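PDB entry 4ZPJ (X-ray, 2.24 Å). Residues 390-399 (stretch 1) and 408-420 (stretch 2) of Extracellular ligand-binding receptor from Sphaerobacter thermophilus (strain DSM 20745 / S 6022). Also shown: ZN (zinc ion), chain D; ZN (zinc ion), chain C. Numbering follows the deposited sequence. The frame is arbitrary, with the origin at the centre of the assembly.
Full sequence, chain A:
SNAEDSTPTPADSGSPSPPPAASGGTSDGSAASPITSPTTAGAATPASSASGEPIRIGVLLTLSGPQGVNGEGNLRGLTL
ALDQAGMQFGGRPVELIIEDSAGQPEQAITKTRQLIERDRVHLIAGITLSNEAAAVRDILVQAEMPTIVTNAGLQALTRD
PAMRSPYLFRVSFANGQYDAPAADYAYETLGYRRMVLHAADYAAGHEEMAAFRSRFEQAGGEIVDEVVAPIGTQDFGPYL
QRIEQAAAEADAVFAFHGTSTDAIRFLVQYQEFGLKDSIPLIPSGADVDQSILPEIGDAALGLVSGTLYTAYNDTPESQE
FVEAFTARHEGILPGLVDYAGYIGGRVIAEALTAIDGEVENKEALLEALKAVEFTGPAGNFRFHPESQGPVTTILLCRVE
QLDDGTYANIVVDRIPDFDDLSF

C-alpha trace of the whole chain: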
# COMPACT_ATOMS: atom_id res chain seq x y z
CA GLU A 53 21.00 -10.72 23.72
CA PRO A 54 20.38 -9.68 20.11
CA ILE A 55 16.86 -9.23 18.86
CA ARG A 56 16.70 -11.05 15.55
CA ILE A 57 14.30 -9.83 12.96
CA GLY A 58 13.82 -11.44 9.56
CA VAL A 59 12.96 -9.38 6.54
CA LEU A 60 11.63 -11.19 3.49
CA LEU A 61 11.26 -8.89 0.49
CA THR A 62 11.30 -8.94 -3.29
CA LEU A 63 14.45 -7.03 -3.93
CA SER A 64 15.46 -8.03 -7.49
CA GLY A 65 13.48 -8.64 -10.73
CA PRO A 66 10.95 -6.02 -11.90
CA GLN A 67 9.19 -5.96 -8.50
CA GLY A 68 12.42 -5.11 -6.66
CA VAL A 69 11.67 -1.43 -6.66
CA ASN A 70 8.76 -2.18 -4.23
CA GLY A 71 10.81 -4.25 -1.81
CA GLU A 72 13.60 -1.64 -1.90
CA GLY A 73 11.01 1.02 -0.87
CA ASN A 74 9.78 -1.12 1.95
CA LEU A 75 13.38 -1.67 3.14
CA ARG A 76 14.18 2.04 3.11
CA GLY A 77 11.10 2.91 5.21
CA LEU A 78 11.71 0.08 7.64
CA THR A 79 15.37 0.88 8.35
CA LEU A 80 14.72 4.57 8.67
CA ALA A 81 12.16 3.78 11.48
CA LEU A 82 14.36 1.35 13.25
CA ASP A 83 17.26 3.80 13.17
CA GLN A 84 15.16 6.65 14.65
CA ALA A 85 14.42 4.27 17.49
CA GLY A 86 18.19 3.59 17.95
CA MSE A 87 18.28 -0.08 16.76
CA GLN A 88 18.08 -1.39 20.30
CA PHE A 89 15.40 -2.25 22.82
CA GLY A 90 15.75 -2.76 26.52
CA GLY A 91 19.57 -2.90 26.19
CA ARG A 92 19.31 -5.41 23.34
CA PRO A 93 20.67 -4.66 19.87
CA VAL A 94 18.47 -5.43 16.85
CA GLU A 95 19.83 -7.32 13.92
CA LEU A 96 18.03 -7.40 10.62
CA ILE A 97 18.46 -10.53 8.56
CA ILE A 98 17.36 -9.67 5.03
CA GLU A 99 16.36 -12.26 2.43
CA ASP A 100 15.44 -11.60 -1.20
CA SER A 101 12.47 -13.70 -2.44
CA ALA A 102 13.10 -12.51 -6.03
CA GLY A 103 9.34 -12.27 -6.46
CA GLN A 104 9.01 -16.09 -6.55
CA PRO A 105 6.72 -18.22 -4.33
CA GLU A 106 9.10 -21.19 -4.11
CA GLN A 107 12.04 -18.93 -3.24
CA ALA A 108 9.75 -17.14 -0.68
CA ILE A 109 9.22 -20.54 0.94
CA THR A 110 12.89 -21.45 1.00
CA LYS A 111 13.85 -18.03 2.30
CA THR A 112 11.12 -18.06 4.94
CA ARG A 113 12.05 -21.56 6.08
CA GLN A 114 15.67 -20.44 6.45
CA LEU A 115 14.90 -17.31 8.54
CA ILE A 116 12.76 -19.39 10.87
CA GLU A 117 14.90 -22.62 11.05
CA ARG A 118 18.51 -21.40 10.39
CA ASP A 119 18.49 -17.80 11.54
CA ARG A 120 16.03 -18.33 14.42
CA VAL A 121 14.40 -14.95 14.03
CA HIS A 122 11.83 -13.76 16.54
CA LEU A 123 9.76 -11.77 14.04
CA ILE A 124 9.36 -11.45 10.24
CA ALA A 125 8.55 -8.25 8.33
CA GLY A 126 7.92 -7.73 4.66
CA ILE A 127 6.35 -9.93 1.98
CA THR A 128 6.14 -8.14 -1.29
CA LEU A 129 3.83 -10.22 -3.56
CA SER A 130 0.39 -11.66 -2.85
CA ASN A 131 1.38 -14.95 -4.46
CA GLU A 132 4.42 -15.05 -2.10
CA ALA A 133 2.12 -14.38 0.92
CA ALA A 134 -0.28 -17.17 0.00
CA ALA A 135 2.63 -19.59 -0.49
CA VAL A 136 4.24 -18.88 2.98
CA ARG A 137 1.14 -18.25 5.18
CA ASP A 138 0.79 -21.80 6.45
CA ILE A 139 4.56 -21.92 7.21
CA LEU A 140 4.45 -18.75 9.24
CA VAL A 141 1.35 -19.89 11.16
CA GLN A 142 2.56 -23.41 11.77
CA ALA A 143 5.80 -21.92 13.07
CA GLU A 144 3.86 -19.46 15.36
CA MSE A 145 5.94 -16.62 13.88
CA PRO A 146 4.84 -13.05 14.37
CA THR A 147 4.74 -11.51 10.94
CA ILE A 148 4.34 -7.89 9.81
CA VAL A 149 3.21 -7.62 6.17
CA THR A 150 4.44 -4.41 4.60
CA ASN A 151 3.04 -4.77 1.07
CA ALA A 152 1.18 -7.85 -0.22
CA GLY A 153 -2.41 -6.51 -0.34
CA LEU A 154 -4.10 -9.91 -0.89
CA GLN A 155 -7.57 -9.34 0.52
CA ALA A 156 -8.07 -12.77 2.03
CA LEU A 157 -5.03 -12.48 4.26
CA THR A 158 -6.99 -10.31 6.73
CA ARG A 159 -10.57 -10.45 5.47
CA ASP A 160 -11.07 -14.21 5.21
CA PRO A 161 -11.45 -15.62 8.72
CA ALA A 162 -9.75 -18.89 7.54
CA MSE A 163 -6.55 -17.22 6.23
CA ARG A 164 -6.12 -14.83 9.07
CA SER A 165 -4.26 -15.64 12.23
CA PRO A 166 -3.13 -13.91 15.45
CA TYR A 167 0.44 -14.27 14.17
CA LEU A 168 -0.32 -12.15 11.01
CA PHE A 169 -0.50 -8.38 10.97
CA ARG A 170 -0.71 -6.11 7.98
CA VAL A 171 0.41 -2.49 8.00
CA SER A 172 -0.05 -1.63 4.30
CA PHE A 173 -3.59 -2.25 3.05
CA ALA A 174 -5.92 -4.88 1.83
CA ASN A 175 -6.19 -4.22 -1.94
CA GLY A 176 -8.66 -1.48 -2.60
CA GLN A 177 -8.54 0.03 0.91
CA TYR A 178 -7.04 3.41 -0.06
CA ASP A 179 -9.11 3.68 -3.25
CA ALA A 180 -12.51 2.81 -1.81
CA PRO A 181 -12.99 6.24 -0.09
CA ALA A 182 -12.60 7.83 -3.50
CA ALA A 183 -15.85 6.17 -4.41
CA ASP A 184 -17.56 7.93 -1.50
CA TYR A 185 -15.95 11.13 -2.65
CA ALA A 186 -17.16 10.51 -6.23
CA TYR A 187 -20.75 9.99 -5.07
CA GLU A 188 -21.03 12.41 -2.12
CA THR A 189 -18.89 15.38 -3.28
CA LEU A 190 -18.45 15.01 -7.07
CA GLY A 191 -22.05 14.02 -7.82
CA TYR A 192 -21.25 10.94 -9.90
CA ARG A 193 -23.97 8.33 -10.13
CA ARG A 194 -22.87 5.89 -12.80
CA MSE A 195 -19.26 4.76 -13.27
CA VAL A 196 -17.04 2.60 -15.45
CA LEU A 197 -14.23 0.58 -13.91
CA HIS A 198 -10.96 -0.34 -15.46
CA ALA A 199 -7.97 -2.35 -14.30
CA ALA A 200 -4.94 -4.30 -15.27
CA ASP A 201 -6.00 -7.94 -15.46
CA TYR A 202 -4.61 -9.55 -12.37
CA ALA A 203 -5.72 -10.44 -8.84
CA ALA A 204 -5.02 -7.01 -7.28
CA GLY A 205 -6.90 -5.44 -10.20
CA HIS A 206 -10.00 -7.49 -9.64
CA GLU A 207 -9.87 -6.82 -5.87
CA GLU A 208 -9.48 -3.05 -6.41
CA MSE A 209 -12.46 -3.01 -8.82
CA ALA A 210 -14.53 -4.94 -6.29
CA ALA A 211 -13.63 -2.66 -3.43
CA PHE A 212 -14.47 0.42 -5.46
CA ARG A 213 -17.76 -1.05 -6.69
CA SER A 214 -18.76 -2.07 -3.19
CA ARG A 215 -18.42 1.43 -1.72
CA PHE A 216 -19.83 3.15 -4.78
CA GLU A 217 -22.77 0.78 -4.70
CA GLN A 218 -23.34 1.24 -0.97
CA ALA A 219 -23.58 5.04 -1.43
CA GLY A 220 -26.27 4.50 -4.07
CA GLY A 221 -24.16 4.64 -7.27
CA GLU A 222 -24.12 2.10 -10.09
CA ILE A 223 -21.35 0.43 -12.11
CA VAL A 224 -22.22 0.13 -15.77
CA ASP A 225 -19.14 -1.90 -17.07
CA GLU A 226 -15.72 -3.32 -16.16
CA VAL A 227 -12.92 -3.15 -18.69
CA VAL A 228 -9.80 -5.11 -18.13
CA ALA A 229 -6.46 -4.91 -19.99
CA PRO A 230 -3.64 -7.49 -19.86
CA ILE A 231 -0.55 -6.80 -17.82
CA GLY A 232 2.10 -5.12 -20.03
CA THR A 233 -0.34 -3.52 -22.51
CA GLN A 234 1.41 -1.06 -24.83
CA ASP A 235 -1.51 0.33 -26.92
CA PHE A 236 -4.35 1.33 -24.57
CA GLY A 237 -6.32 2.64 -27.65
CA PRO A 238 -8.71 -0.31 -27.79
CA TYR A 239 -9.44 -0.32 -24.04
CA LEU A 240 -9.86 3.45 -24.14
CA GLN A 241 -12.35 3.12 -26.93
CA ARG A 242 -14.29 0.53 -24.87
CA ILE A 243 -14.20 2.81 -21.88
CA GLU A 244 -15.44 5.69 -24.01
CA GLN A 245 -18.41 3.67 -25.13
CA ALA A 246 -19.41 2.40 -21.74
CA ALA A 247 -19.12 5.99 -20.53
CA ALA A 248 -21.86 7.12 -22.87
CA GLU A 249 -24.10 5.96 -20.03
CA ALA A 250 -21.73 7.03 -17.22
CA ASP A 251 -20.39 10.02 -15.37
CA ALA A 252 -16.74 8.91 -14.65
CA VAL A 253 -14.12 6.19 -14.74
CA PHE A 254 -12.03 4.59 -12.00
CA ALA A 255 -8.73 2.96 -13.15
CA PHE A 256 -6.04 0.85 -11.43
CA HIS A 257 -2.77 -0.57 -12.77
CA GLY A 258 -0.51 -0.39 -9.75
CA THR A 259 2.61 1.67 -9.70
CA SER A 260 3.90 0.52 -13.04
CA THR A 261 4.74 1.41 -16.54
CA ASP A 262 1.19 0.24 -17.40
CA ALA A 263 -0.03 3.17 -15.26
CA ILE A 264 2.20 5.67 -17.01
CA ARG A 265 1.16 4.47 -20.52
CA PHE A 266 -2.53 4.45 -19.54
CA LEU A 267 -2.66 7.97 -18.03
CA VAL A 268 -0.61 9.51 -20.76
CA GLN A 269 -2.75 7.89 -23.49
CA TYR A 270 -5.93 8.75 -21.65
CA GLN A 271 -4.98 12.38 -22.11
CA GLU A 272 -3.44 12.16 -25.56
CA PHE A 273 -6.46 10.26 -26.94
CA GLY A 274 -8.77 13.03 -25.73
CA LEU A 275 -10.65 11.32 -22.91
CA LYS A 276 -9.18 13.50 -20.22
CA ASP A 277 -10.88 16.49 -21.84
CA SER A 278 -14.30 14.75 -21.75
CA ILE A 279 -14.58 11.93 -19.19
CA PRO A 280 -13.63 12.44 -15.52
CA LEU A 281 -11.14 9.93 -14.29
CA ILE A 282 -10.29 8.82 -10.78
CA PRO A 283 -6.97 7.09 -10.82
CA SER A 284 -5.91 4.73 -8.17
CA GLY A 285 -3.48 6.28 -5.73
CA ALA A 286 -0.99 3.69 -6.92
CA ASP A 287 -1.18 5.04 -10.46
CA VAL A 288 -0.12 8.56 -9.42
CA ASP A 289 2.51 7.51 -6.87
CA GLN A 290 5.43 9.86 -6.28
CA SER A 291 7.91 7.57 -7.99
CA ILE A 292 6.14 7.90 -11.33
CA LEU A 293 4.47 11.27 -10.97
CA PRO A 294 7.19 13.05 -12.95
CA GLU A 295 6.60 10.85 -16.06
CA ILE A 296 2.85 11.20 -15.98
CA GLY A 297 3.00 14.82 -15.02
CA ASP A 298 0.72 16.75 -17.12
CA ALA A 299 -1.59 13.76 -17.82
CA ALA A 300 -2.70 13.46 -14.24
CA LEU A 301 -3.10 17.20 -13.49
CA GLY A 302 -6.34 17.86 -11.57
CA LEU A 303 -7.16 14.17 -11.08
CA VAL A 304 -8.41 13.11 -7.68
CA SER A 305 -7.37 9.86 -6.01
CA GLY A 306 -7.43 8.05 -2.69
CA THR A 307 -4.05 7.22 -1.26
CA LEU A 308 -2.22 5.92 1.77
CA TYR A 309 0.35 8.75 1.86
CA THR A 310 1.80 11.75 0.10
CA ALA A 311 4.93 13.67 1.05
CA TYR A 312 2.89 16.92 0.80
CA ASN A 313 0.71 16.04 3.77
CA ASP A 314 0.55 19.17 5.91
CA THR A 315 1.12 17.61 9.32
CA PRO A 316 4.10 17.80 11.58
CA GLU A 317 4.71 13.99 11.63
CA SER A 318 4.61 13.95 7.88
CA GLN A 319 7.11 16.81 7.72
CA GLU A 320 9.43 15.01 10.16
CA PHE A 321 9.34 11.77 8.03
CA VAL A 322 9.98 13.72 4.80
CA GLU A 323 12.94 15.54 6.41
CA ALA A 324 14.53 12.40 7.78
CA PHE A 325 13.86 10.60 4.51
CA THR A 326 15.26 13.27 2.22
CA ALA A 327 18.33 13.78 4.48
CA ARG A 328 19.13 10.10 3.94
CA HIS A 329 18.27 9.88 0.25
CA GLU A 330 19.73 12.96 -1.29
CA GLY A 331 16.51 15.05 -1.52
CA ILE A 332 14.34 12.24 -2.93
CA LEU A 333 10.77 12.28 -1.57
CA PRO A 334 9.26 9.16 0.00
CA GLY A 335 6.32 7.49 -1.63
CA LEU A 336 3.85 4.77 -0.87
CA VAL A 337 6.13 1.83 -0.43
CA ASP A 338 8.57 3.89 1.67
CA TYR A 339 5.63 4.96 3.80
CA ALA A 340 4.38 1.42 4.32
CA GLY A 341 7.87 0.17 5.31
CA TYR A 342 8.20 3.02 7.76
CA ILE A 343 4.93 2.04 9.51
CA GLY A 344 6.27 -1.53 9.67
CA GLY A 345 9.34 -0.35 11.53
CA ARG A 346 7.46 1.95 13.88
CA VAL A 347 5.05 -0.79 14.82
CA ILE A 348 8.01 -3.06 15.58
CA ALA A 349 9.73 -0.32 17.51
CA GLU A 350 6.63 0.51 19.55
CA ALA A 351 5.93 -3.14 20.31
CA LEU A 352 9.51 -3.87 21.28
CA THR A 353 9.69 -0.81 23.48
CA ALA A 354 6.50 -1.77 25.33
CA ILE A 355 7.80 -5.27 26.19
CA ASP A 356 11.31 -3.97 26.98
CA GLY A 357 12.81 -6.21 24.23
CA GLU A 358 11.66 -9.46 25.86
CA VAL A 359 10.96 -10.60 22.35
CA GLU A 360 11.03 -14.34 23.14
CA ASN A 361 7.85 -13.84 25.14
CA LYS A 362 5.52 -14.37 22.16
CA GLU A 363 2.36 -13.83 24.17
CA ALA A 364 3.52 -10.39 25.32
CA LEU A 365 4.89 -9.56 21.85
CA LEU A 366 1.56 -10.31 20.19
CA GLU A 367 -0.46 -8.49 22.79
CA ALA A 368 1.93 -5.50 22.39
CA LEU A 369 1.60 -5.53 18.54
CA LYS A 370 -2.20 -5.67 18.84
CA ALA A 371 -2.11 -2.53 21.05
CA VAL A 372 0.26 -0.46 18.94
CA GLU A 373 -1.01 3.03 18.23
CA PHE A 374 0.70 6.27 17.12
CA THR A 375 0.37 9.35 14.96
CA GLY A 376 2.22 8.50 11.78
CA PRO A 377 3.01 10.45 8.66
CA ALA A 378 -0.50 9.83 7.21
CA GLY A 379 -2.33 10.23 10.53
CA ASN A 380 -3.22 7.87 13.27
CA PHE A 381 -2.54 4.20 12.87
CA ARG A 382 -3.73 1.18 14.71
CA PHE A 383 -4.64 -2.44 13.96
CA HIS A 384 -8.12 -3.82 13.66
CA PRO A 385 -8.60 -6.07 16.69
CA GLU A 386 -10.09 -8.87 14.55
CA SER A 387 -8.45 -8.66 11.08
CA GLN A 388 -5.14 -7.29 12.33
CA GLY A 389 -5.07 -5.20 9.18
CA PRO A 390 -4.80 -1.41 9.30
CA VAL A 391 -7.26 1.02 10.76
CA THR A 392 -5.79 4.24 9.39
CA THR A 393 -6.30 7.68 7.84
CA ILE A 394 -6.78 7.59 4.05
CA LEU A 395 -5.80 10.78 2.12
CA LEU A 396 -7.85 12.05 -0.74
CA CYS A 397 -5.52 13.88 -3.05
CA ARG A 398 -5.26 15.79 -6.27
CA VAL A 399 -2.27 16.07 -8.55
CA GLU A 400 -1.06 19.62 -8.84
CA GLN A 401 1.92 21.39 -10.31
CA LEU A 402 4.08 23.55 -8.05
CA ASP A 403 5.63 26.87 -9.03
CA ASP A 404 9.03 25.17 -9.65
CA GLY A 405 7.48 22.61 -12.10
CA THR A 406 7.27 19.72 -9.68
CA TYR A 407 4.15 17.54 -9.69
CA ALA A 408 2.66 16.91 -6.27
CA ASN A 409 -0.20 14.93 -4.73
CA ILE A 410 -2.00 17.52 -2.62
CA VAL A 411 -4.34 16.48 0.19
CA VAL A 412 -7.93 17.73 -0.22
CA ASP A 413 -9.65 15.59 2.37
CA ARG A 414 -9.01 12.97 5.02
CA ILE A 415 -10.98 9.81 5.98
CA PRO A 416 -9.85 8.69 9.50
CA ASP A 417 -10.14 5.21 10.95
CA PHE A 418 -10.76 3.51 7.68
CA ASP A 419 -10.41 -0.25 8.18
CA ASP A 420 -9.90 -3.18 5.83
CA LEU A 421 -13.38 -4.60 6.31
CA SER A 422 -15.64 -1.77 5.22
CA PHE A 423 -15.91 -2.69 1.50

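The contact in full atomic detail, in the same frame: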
# COMPACT_ATOMS: atom_id res chain seq x y z
N PRO A 390 -4.90 -2.79 8.87
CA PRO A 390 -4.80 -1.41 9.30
C PRO A 390 -6.09 -0.70 9.47
O PRO A 390 -6.98 -0.89 8.68
CB PRO A 390 -4.07 -0.74 8.13
CG PRO A 390 -3.41 -1.81 7.41
CD PRO A 390 -4.37 -2.96 7.51
N VAL A 391 -6.19 0.09 10.53
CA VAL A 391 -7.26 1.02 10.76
C VAL A 391 -6.51 2.38 10.75
O VAL A 391 -5.77 2.71 11.66
CB VAL A 391 -7.94 0.80 12.11
CG1 VAL A 391 -9.00 1.87 12.38
CG2 VAL A 391 -8.61 -0.56 12.17
N THR A 392 -6.69 3.14 9.69
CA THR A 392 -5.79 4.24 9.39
C THR A 392 -6.48 5.39 8.62
O THR A 392 -7.65 5.29 8.20
CB THR A 392 -4.62 3.66 8.59
OG1 THR A 392 -3.54 4.57 8.62
CG2 THR A 392 -5.03 3.21 7.09
N THR A 393 -5.76 6.49 8.45
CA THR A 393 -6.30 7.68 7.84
C THR A 393 -5.99 7.55 6.34
O THR A 393 -4.85 7.35 5.98
CB THR A 393 -5.70 8.94 8.50
OG1 THR A 393 -6.15 9.03 9.87
CG2 THR A 393 -6.10 10.24 7.77
N ILE A 394 -7.00 7.59 5.48
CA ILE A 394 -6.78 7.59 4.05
C ILE A 394 -6.83 9.05 3.56
O ILE A 394 -7.70 9.78 4.00
CB ILE A 394 -7.85 6.78 3.32
CG1 ILE A 394 -7.84 5.33 3.82
CG2 ILE A 394 -7.67 6.86 1.80
CD1 ILE A 394 -6.51 4.60 3.60
N LEU A 395 -5.92 9.43 2.64
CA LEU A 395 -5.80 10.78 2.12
C LEU A 395 -6.42 10.83 0.78
O LEU A 395 -6.09 10.02 -0.07
CB LEU A 395 -4.34 11.25 2.04
CG LEU A 395 -3.64 11.09 3.41
CD1 LEU A 395 -2.13 11.20 3.34
CD2 LEU A 395 -4.15 11.95 4.53
N LEU A 396 -7.37 11.74 0.59
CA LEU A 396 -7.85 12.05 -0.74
C LEU A 396 -7.03 13.19 -1.32
O LEU A 396 -7.03 14.28 -0.77
CB LEU A 396 -9.28 12.52 -0.73
CG LEU A 396 -10.40 11.52 -0.90
CD1 LEU A 396 -11.59 12.39 -1.23
CD2 LEU A 396 -10.23 10.50 -2.02
N CYS A 397 -6.45 12.96 -2.48
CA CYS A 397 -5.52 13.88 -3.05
C CYS A 397 -5.84 14.28 -4.49
O CYS A 397 -6.64 13.64 -5.20
CB CYS A 397 -4.17 13.24 -3.05
SG CYS A 397 -3.51 13.03 -1.40
N ARG A 398 -5.20 15.35 -4.91
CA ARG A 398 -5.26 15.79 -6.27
C ARG A 398 -3.86 16.12 -6.71
O ARG A 398 -3.08 16.74 -5.92
CB ARG A 398 -6.11 17.04 -6.38
CG ARG A 398 -6.32 17.43 -7.82
CD ARG A 398 -7.37 18.54 -7.93
NE ARG A 398 -7.00 19.70 -7.13
CZ ARG A 398 -7.79 20.75 -6.91
NH1 ARG A 398 -8.99 20.77 -7.46
NH2 ARG A 398 -7.37 21.78 -6.16
N VAL A 399 -3.54 15.72 -7.95
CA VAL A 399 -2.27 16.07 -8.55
C VAL A 399 -2.25 17.50 -8.97
O VAL A 399 -3.10 17.94 -9.75
CB VAL A 399 -2.00 15.25 -9.81
CG1 VAL A 399 -0.67 15.68 -10.42
CG2 VAL A 399 -2.00 13.76 -9.47
N ALA A 408 2.82 17.21 -7.69
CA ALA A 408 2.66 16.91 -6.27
C ALA A 408 1.28 16.34 -6.06
O ALA A 408 0.34 16.88 -6.58
CB ALA A 408 2.77 18.22 -5.46
N ASN A 409 1.14 15.32 -5.23
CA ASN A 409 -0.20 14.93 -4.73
C ASN A 409 -0.60 15.74 -3.50
O ASN A 409 0.01 15.58 -2.44
CB ASN A 409 -0.23 13.46 -4.37
CG ASN A 409 -0.34 12.60 -5.59
OD1 ASN A 409 -1.36 12.58 -6.26
ND2 ASN A 409 0.70 11.88 -5.87
N ILE A 410 -1.60 16.60 -3.66
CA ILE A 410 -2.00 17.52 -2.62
C ILE A 410 -3.25 16.98 -1.91
O ILE A 410 -4.21 16.51 -2.57
CB ILE A 410 -2.23 18.93 -3.20
CG1 ILE A 410 -0.95 19.44 -3.88
CG2 ILE A 410 -2.71 19.91 -2.12
CD1 ILE A 410 0.24 19.72 -2.97
N VAL A 411 -3.24 17.03 -0.59
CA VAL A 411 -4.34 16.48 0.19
C VAL A 411 -5.55 17.41 0.19
O VAL A 411 -5.42 18.57 0.57
CB VAL A 411 -3.93 16.20 1.62
CG1 VAL A 411 -5.12 15.71 2.44
CG2 VAL A 411 -2.84 15.14 1.65
N VAL A 412 -6.71 16.92 -0.25
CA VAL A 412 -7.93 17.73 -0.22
C VAL A 412 -8.88 17.35 0.91
O VAL A 412 -9.66 18.20 1.39
CB VAL A 412 -8.68 17.82 -1.58
CG1 VAL A 412 -7.77 18.33 -2.69
CG2 VAL A 412 -9.23 16.50 -2.04
N ASP A 413 -8.76 16.12 1.39
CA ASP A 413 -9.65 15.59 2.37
C ASP A 413 -9.05 14.33 3.00
O ASP A 413 -8.17 13.65 2.40
CB ASP A 413 -10.98 15.24 1.74
CG ASP A 413 -12.14 15.37 2.70
OD1 ASP A 413 -11.98 15.80 3.86
OD2 ASP A 413 -13.26 15.09 2.25
N ARG A 414 -9.49 14.08 4.23
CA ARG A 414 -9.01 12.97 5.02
C ARG A 414 -10.16 12.11 5.48
O ARG A 414 -11.19 12.64 5.85
CB ARG A 414 -8.36 13.52 6.21
CG ARG A 414 -6.94 13.95 6.00
CD ARG A 414 -6.32 14.43 7.33
NE ARG A 414 -5.08 15.03 6.89
CZ ARG A 414 -4.85 16.32 6.74
NH1 ARG A 414 -5.76 17.25 7.12
NH2 ARG A 414 -3.65 16.68 6.31
N ILE A 415 -9.97 10.79 5.45
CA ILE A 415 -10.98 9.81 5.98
C ILE A 415 -10.24 9.05 7.08
O ILE A 415 -9.36 8.25 6.80
CB ILE A 415 -11.52 8.83 4.91
CG1 ILE A 415 -12.18 9.55 3.74
CG2 ILE A 415 -12.61 7.94 5.49
CD1 ILE A 415 -11.22 10.04 2.68
N PRO A 416 -10.52 9.37 8.34
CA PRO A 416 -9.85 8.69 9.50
C PRO A 416 -10.43 7.30 9.76
O PRO A 416 -11.58 6.99 9.37
CB PRO A 416 -10.21 9.60 10.69
CG PRO A 416 -11.51 10.24 10.29
CD PRO A 416 -11.42 10.45 8.79
N ASP A 417 -9.64 6.46 10.40
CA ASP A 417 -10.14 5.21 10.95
C ASP A 417 -10.84 4.36 9.89
O ASP A 417 -11.86 3.73 10.13
CB ASP A 417 -11.03 5.47 12.14
CG ASP A 417 -10.33 6.34 13.21
OD1 ASP A 417 -9.59 5.87 14.07
OD2 ASP A 417 -10.62 7.52 13.27
N PHE A 418 -10.25 4.33 8.73
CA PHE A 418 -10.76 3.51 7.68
C PHE A 418 -10.11 2.11 7.74
O PHE A 418 -8.90 1.95 7.56
CB PHE A 418 -10.52 4.18 6.37
CG PHE A 418 -11.42 3.65 5.28
CD1 PHE A 418 -12.76 4.04 5.22
CD2 PHE A 418 -10.93 2.76 4.36
CE1 PHE A 418 -13.56 3.55 4.21
CE2 PHE A 418 -11.74 2.22 3.38
CZ PHE A 418 -13.04 2.63 3.28
N ASP A 419 -10.93 1.09 8.02
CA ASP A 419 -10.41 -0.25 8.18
C ASP A 419 -10.50 -1.10 6.92
O ASP A 419 -11.05 -0.66 5.90
CB ASP A 419 -11.07 -0.96 9.36
CG ASP A 419 -12.56 -1.16 9.21
OD1 ASP A 419 -13.09 -1.50 8.13
OD2 ASP A 419 -13.21 -0.99 10.26
N ASP A 420 -9.97 -2.31 7.00
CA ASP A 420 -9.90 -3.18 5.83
C ASP A 420 -11.14 -4.08 5.67
O ASP A 420 -11.14 -5.05 4.94
CB ASP A 420 -8.58 -4.00 5.82
CG ASP A 420 -8.43 -4.90 7.02
OD1 ASP A 420 -9.15 -4.72 8.02
OD2 ASP A 420 -7.54 -5.79 6.98
ZN ZN D . -8.72 7.47 14.86
ZN ZN C . -15.33 -0.90 10.39
O HOH W 1 -7.02 7.23 11.54

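Antiparallel strands commonly sort their side chains onto two faces while the backbone supplies the bonds, and this pair, burying 1033 Å² in all, illustrates the principle. At its apolar centre lies Leu396, whose CG packs 4.0 Å from CD1 of Ile415. The same face carries Ile394, with CG1 3.9 Å from CB of Phe418; branched and aromatic groups of this kind fill space without demanding polar partners. On the other face, Cys397 SG lies 3.8 Å from Val411 CG2, and Leu395 CD2 meets the aliphatic part of Arg414 at CG, 3.7 Å away.

Between the faces runs the backbone ladder. Ile394 N donates to Ile415 O (2.8 Å) and Ile415 N returns to Ile394 O (2.9 Å); Arg398 and Ile410 form a similar reciprocal pair. Two beta bulges interrupt the register. At one, Leu396 O accepts from Val412 N (2.7 Å) and, weakly, from Asp413 N (3.3 Å). At the other, the extra residue is accommodated before Phe418 N bonds to Thr392 O (2.8 Å).

The polar edge gathers here. One water lies 2.6 Å from Thr393 OG1 and accepts from Asp417 N, its oxygen 3.0 Å from that nitrogen, while the carboxylates of Asp417 and Asp419 each bind a zinc ion, a role suited to their charge.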